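Local coordinates for enoyl-CoA hydratase/isomerase family protein (Bacillus anthracis, PDB 3KQF) that probably catalyses the reversible hydration of 2-enoyl-CoA thioesters, as an enoyl-CoA hydratase of the crotonase family, at residues E40-L45 with V88-T93; L24-E27 with N31-S34. All coordinates share one frame; numbering follows the deposited sequence. Where two conformers were deposited one is given.

Overall arrangement
Leaving the N terminus, the chain runs through strand 19-24 and turns back on itself at once: contact 2 ties 24-27 to 31-34, closing a short loop of three intervening residues just ahead of helix 35-49. That helix carries 40-45, the first half of contact 1, whose second half, 88-93, lies on helix 81-99 after 42 more residues that include strand 56-61. The two closures therefore follow in series and neither encloses the other. Contact 2 shapes the turn from strand to helix, while contact 1 spans two helices of the crotonase core. Their centres lie about 13 Å apart, with the nearest atoms about 4 Å apart and not touching.

Contact 1. Residues E40-L45 with V88-T93; sequences ELQNIL and VSMIRT
Gln42 reaches from helix 35-49 to the backbone O and the CE methyl of Met90 and to the CG2 methyl of Thr93 on helix 81-99. Its CB already points at the neighbouring helix. CG lies anti to the carbonyl carbon (chi1 -68°), and beyond it the chain runs extended (chi2 -176°), which carries the amide most of the way to helix 81-99; the CA atoms of Gln42 and Thr93 are 8.5 Å apart. The side chain also rests on Met97. The two helices are the connections of successive beta-alpha-beta crossovers in the crotonase core, one leading from strand 19-24 to 56-61 and the other from 56-61 to 105-109. At the tip, Gln42 NE2 hydrogen-bonds Thr94 OG1, its strongest polar partner, and lies 3.4 Å from Met90 O. From another side Thr93 CG2 comes to 3.9 Å of Gln42 NE2. Thr93 can offer that methyl because its OG1 turns back to its own helix and donates to Ser89 O (2.9 Å); Thr93 N reaches the same oxygen from the opposite face of the carbonyl. Met90, a selenomethionine, crosses the glutamine at about a right angle, its CE 3.5 Å from Gln42 NE2, but it was modelled in two conformers, so this methyl contact is doubtful. On the side of helix 81-99 turned away from Gln42, Arg92 packs on Lys235 of a neighbouring subunit.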
loop_
_atom_site.group_PDB
_atom_site.type_symbol
_atom_site.label_atom_id
_atom_site.label_comp_id
_atom_site.label_asym_id
_atom_site.label_seq_id
_atom_site.Cartn_x
_atom_site.Cartn_y
_atom_site.Cartn_z
ATOM N N GLU A 40 -24.169 -23.689 -3.019
ATOM C CA GLU A 40 -23.288 -24.681 -3.655
ATOM C C GLU A 40 -21.808 -24.351 -3.484
ATOM O O GLU A 40 -20.977 -25.251 -3.254
ATOM C CB GLU A 40 -23.610 -24.832 -5.149
ATOM C CG GLU A 40 -24.929 -25.496 -5.419
ATOM C CD GLU A 40 -25.226 -25.687 -6.894
ATOM O OE1 GLU A 40 -24.473 -25.173 -7.739
ATOM O OE2 GLU A 40 -26.221 -26.382 -7.210
ATOM N N LEU A 41 -21.475 -23.071 -3.617
ATOM C CA LEU A 41 -20.109 -22.627 -3.476
ATOM C C LEU A 41 -19.626 -22.853 -2.041
ATOM O O LEU A 41 -18.535 -23.359 -1.835
ATOM C CB LEU A 41 -19.967 -21.166 -3.927
ATOM C CG LEU A 41 -18.562 -20.588 -4.027
ATOM C CD1 LEU A 41 -17.615 -21.473 -4.856
ATOM C CD2 LEU A 41 -18.660 -19.177 -4.631
ATOM N N GLN A 42 -20.446 -22.514 -1.046
ATOM C CA GLN A 42 -20.071 -22.747 0.347
ATOM C C GLN A 42 -19.835 -24.236 0.631
ATOM O O GLN A 42 -18.927 -24.586 1.364
ATOM C CB GLN A 42 -21.127 -22.198 1.310
ATOM C CG GLN A 42 -21.254 -20.667 1.329
ATOM C CD GLN A 42 -22.253 -20.168 2.369
ATOM O OE1 GLN A 42 -22.901 -20.957 3.044
ATOM N NE2 GLN A 42 -22.380 -18.846 2.493
ATOM N N ASN A 43 -20.674 -25.105 0.069
ATOM C CA ASN A 43 -20.527 -26.547 0.281
ATOM C C ASN A 43 -19.206 -27.064 -0.305
ATOM O O ASN A 43 -18.517 -27.853 0.331
ATOM C CB ASN A 43 -21.723 -27.312 -0.300
ATOM C CG ASN A 43 -23.041 -26.970 0.399
ATOM O OD1 ASN A 43 -23.053 -26.387 1.480
ATOM N ND2 ASN A 43 -24.156 -27.354 -0.216
ATOM N N ILE A 44 -18.852 -26.622 -1.513
ATOM C CA ILE A 44 -17.597 -27.065 -2.134
ATOM C C ILE A 44 -16.398 -26.462 -1.390
ATOM O O ILE A 44 -15.378 -27.124 -1.230
ATOM C CB ILE A 44 -17.518 -26.747 -3.643
ATOM C CG1 ILE A 44 -16.211 -27.296 -4.233
ATOM C CG2 ILE A 44 -17.599 -25.263 -3.891
ATOM C CD1 ILE A 44 -16.042 -28.786 -4.096
ATOM N N LEU A 45 -16.524 -25.216 -0.933
ATOM C CA LEU A 45 -15.438 -24.587 -0.153
ATOM C C LEU A 45 -15.164 -25.401 1.141
ATOM O O LEU A 45 -14.011 -25.574 1.535
ATOM C CB LEU A 45 -15.767 -23.129 0.146
ATOM C CG LEU A 45 -15.703 -22.206 -1.088
ATOM C CD1 LEU A 45 -16.236 -20.812 -0.783
ATOM C CD2 LEU A 45 -14.279 -22.121 -1.649
ATOM N N VAL A 88 -27.039 -10.492 2.015
ATOM C CA VAL A 88 -25.729 -9.845 2.133
ATOM C C VAL A 88 -24.848 -10.710 3.041
ATOM O O VAL A 88 -23.655 -10.886 2.768
ATOM C CB VAL A 88 -25.832 -8.387 2.616
ATOM C CG1 VAL A 88 -24.497 -7.706 2.539
ATOM C CG2 VAL A 88 -26.810 -7.618 1.735
ATOM N N SER A 89 -25.444 -11.302 4.078
ATOM C CA SER A 89 -24.706 -12.193 4.968
ATOM C C SER A 89 -24.154 -13.419 4.225
ATOM O O SER A 89 -23.002 -13.832 4.446
ATOM C CB SER A 89 -25.578 -12.626 6.139
ATOM O OG SER A 89 -24.867 -13.536 6.952
HETATM N N MSE A 90 -24.973 -13.991 3.349
HETATM C CA MSE A 90 -24.561 -15.146 2.565
HETATM C C MSE A 90 -23.359 -14.819 1.678
HETATM O O MSE A 90 -22.406 -15.599 1.604
HETATM C CB MSE A 90 -25.738 -15.662 1.732
HETATM C CG MSE A 90 -26.777 -16.355 2.568
HETATM SE SE MSE A 90 -26.021 -17.963 3.367
HETATM C CE MSE A 90 -25.756 -18.986 1.731
ATOM N N ILE A 91 -23.399 -13.661 1.017
ATOM C CA ILE A 91 -22.299 -13.241 0.153
ATOM C C ILE A 91 -21.044 -12.973 0.986
ATOM O O ILE A 91 -19.982 -13.504 0.685
ATOM C CB ILE A 91 -22.600 -11.979 -0.681
ATOM C CG1 ILE A 91 -23.807 -12.193 -1.588
ATOM C CG2 ILE A 91 -21.409 -11.646 -1.584
ATOM C CD1 ILE A 91 -24.041 -11.033 -2.542
ATOM N N ARG A 92 -21.163 -12.215 2.070
ATOM C CA ARG A 92 -19.953 -11.891 2.829
ATOM C C ARG A 92 -19.320 -13.139 3.462
ATOM O O ARG A 92 -18.098 -13.266 3.466
ATOM C CB ARG A 92 -20.166 -10.757 3.847
ATOM C CG ARG A 92 -20.777 -11.112 5.148
ATOM C CD ARG A 92 -20.587 -9.924 6.122
ATOM N NE ARG A 92 -21.123 -8.679 5.571
ATOM C CZ ARG A 92 -22.367 -8.234 5.732
ATOM N NH1 ARG A 92 -23.253 -8.914 6.463
ATOM N NH2 ARG A 92 -22.728 -7.088 5.163
ATOM N N THR A 93 -20.149 -14.078 3.928
ATOM C CA THR A 93 -19.654 -15.333 4.517
ATOM C C THR A 93 -18.887 -16.160 3.480
ATOM O O THR A 93 -17.857 -16.767 3.774
ATOM C CB THR A 93 -20.809 -16.160 5.080
ATOM O OG1 THR A 93 -21.356 -15.466 6.209
ATOM C CG2 THR A 93 -20.339 -17.538 5.547
#

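Contact 2. Residues L24-E27 with N31-S34; sequences LNRE and NSLS
Asn31 has CG anti to its carbonyl carbon (chi1 -69°), which brings its amide oxygen to the N-H of Arg26, while a bend at chi3 (71°) brings the Arg26 guanidinium to Ser32 and Ser34. Two bonds then join Arg26 and Asn31: Asn31 OD1 takes the N-H of Arg26 at 2.8 Å, nearly head-on to the amide carbonyl (170°), and Asn31 N donates to Arg26 O at 2.9 Å. The amide cannot easily rotate, since Asn31 ND2 is held by Ala62 O and Ala66 O. This is the turn leading from strand 19-24 to helix 35-49 in the crotonase fold, the first beta-alpha connection of the core. Arg26 NH1 donates to Ser32 O at 3.1 Å, the oxygen in the guanidinium plane but the donor well above the carbonyl plane, and makes a salt bridge with Asp72. Ser34 OG sits 3.4 Å above the plane of the Arg26 guanidinium, toward its rim, while capping Leu37 N as N-cap of the helix. On the apolar side, Leu24 CD1 meets Leu33 CD2 at 4.2 Å. Asn31 O is buried here with no partner in the model.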
loop_
_atom_site.group_PDB
_atom_site.type_symbol
_atom_site.label_atom_id
_atom_site.label_comp_id
_atom_site.label_asym_id
_atom_site.label_seq_id
_atom_site.Cartn_x
_atom_site.Cartn_y
_atom_site.Cartn_z
ATOM N N LEU A 24 -17.909 -20.502 -11.829
ATOM C CA LEU A 24 -19.297 -20.054 -11.671
ATOM C C LEU A 24 -19.960 -20.448 -12.992
ATOM O O LEU A 24 -19.415 -20.175 -14.061
ATOM C CB LEU A 24 -19.401 -18.553 -11.407
ATOM C CG LEU A 24 -18.635 -18.005 -10.205
ATOM C CD1 LEU A 24 -18.894 -16.519 -10.045
ATOM C CD2 LEU A 24 -18.988 -18.736 -8.909
ATOM N N ASN A 25 -21.125 -21.089 -12.918
ATOM C CA ASN A 25 -21.787 -21.629 -14.104
ATOM C C ASN A 25 -23.240 -21.191 -14.305
ATOM O O ASN A 25 -24.163 -22.012 -14.291
ATOM C CB ASN A 25 -21.715 -23.163 -14.058
ATOM C CG ASN A 25 -22.091 -23.810 -15.380
ATOM O OD1 ASN A 25 -21.878 -23.238 -16.454
ATOM N ND2 ASN A 25 -22.633 -25.031 -15.310
ATOM N N ARG A 26 -23.417 -19.892 -14.511
ATOM C CA ARG A 26 -24.703 -19.299 -14.786
ATOM C C ARG A 26 -24.492 -18.292 -15.915
ATOM O O ARG A 26 -24.781 -17.115 -15.754
ATOM C CB ARG A 26 -25.254 -18.591 -13.552
ATOM C CG ARG A 26 -25.462 -19.456 -12.330
ATOM C CD ARG A 26 -26.232 -18.629 -11.295
ATOM N NE ARG A 26 -27.614 -18.422 -11.718
ATOM C CZ ARG A 26 -28.369 -17.372 -11.408
ATOM N NH1 ARG A 26 -27.869 -16.344 -10.714
ATOM N NH2 ARG A 26 -29.623 -17.318 -11.853
ATOM N N GLU A 27 -23.982 -18.763 -17.055
ATOM C CA GLU A 27 -23.683 -17.872 -18.197
ATOM C C GLU A 27 -24.830 -16.956 -18.623
ATOM O O GLU A 27 -24.602 -15.767 -18.872
ATOM C CB GLU A 27 -23.197 -18.647 -19.431
ATOM C CG GLU A 27 -21.877 -19.339 -19.277
ATOM C CD GLU A 27 -21.420 -20.017 -20.575
ATOM O OE1 GLU A 27 -21.633 -19.451 -21.675
ATOM O OE2 GLU A 27 -20.834 -21.111 -20.480
ATOM N N ASN A 31 -23.234 -14.975 -14.649
ATOM C CA ASN A 31 -22.616 -15.556 -13.474
ATOM C C ASN A 31 -22.863 -14.781 -12.188
ATOM O O ASN A 31 -21.993 -14.722 -11.310
ATOM C CB ASN A 31 -21.126 -15.731 -13.746
ATOM C CG ASN A 31 -20.876 -16.790 -14.782
ATOM O OD1 ASN A 31 -21.616 -17.775 -14.838
ATOM N ND2 ASN A 31 -19.842 -16.616 -15.595
ATOM N N SER A 32 -24.060 -14.202 -12.079
ATOM C CA SER A 32 -24.436 -13.462 -10.888
ATOM C C SER A 32 -24.615 -14.402 -9.707
ATOM O O SER A 32 -24.950 -15.590 -9.858
ATOM C CB SER A 32 -25.693 -12.618 -11.112
ATOM O OG SER A 32 -26.848 -13.415 -11.330
ATOM N N LEU A 33 -24.424 -13.856 -8.517
ATOM C CA LEU A 33 -24.475 -14.644 -7.289
ATOM C C LEU A 33 -25.865 -14.788 -6.688
ATOM O O LEU A 33 -26.307 -13.935 -5.914
ATOM C CB LEU A 33 -23.532 -13.998 -6.263
ATOM C CG LEU A 33 -22.080 -13.797 -6.720
ATOM C CD1 LEU A 33 -21.353 -12.845 -5.758
ATOM C CD2 LEU A 33 -21.321 -15.112 -6.876
ATOM N N SER A 34 -26.576 -15.853 -7.064
ATOM C CA SER A 34 -27.872 -16.122 -6.489
ATOM C C SER A 34 -27.647 -16.857 -5.170
ATOM O O SER A 34 -26.565 -17.415 -4.940
ATOM C CB SER A 34 -28.714 -16.994 -7.425
ATOM O OG SER A 34 -28.044 -18.201 -7.731
#